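PDB 4YOD: thioredoxin-like protein from Bacteroides caccae ATCC 43185, which is of unknown function but, with its thioredoxin-like domain, may act as a thiol-disulfide oxidoreductase. Local coordinates for residues Val61-Cys64 with Asp65-His69. Sequence-based numbering, arbitrary orientation.
Sequences VDYC and DILNH
Tyr63 swings its ring out with CG opposite the backbone N (chi1 -178°), while Leu67, one turn later, turns CG back beside its own N (chi1 -70°). Four residues apart, the two side chains project to the same side, and these torsions bring them together. Leu67 CD1 sits over one face of the Tyr63 ring, 4.3 Å from the centroid, and makes a CH-pi contact displaced toward the rim. The second methyl, CD2, reaches the phenol end, 4.0 Å from Tyr63 CZ. Ile66 meets the same ring obliquely, its CD1 lying 4.3 Å from Tyr63 CD1.

Three backbone bonds of the i to i+4 kind hold this turn. Asp65 N donates to Val61 O and Ile66 N to Asp62 O. Leu67 N donates to Tyr63 O at 3.2 Å, so the residues of the CH-pi pair are also joined through their main chains. Beyond them, Asn68 ND2 folds back to Asp65 O in a weak bond of 3.4 Å. On the polar side, Asp62 OD1 and Asp65 OD2 stand 4.5 Å apart in one of two Asp65 conformers, so any repulsion is uncertain. Gln58 NE2 gives Asp62 OD1 a weak hydrogen bond.

The buried face packs between neighbouring helices. Leu67 touches Val35 of helix 27-37 and Ala75 and Ile79 of helix 72-85. Tyr63 meets Trp39 edge-to-face, and its OH is hydrogen-bonded to Thr82 OG1. With an alanine in place of Leu67, both methyls are lost, and that face of the Tyr63 ring would probably be left uncovered, with a gap toward Ala75 and Ile79.

The chemistry is that of an amphipathic turn. Leu67 methyls cover a ring face within it, both residues also pack on helix 72-85, the phenol hydroxyl is satisfied there, and carboxylates occupy the more exposed side.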
# COMPACT_ATOMS: atom_id res chain seq x y z
N VAL A 61 10.48 13.12 -4.81
CA VAL A 61 10.97 11.72 -4.82
C VAL A 61 11.97 11.51 -3.65
O VAL A 61 11.84 10.54 -2.89
CB VAL A 61 11.58 11.37 -6.21
CG1 VAL A 61 12.44 10.10 -6.18
CG2 VAL A 61 10.49 11.25 -7.25
N ASP A 62 12.96 12.42 -3.51
CA ASP A 62 13.97 12.38 -2.44
C ASP A 62 13.32 12.53 -1.04
O ASP A 62 13.75 11.87 -0.10
CB ASP A 62 15.04 13.43 -2.65
CG ASP A 62 15.96 13.10 -3.82
OD1 ASP A 62 16.09 11.89 -4.16
OD2 ASP A 62 16.54 14.04 -4.40
N TYR A 63 12.25 13.33 -0.93
CA TYR A 63 11.49 13.48 0.32
C TYR A 63 10.82 12.15 0.71
O TYR A 63 10.95 11.73 1.85
CB TYR A 63 10.41 14.57 0.15
CG TYR A 63 9.59 14.85 1.39
CD1 TYR A 63 10.18 15.36 2.55
CD2 TYR A 63 8.20 14.74 1.36
CE1 TYR A 63 9.42 15.64 3.68
CE2 TYR A 63 7.42 15.11 2.46
CZ TYR A 63 8.04 15.56 3.62
OH TYR A 63 7.26 15.90 4.70
N CYS A 64 10.14 11.49 -0.24
CA CYS A 64 9.49 10.20 0.05
C CYS A 64 10.53 9.16 0.55
O CYS A 64 10.19 8.36 1.42
CB CYS A 64 8.73 9.68 -1.17
SG CYS A 64 7.36 10.75 -1.70
N ASP A 65 11.78 9.21 0.04
CA ASP A 65 12.85 8.30 0.45
C ASP A 65 13.31 8.54 1.91
O ASP A 65 13.47 7.58 2.66
CB ASP A 65 14.07 8.43 -0.51
CG ASP A 65 14.03 7.52 -1.73
OD1 ASP A 65 13.45 6.42 -1.63
OD2 ASP A 65 14.65 7.89 -2.76
N ILE A 66 13.52 9.82 2.30
CA ILE A 66 13.99 10.14 3.67
C ILE A 66 12.89 9.89 4.73
O ILE A 66 13.23 9.67 5.89
CB ILE A 66 14.63 11.54 3.81
CG1 ILE A 66 13.63 12.68 3.53
CG2 ILE A 66 15.90 11.66 2.95
CD1 ILE A 66 13.90 13.93 4.26
N LEU A 67 11.60 9.86 4.32
CA LEU A 67 10.48 9.56 5.22
C LEU A 67 10.55 8.13 5.78
O LEU A 67 9.99 7.85 6.84
CB LEU A 67 9.14 9.77 4.51
CG LEU A 67 8.74 11.21 4.20
CD1 LEU A 67 7.51 11.24 3.33
CD2 LEU A 67 8.57 12.05 5.47
N ASN A 68 11.28 7.24 5.09
CA ASN A 68 11.46 5.86 5.56
C ASN A 68 12.45 5.74 6.73
O ASN A 68 12.50 4.67 7.35
CB ASN A 68 11.97 4.98 4.40
CG ASN A 68 10.96 4.71 3.33
OD1 ASN A 68 9.90 4.13 3.58
ND2 ASN A 68 11.28 5.06 2.10
N HIS A 69 13.26 6.77 6.99
CA HIS A 69 14.33 6.70 7.99
C HIS A 69 13.94 7.28 9.36
O HIS A 69 14.80 7.44 10.22
CB HIS A 69 15.62 7.38 7.46
CG HIS A 69 16.05 6.92 6.09
ND1 HIS A 69 16.79 7.75 5.25
CD2 HIS A 69 15.84 5.74 5.46
CE1 HIS A 69 16.99 7.05 4.15
NE2 HIS A 69 16.43 5.84 4.22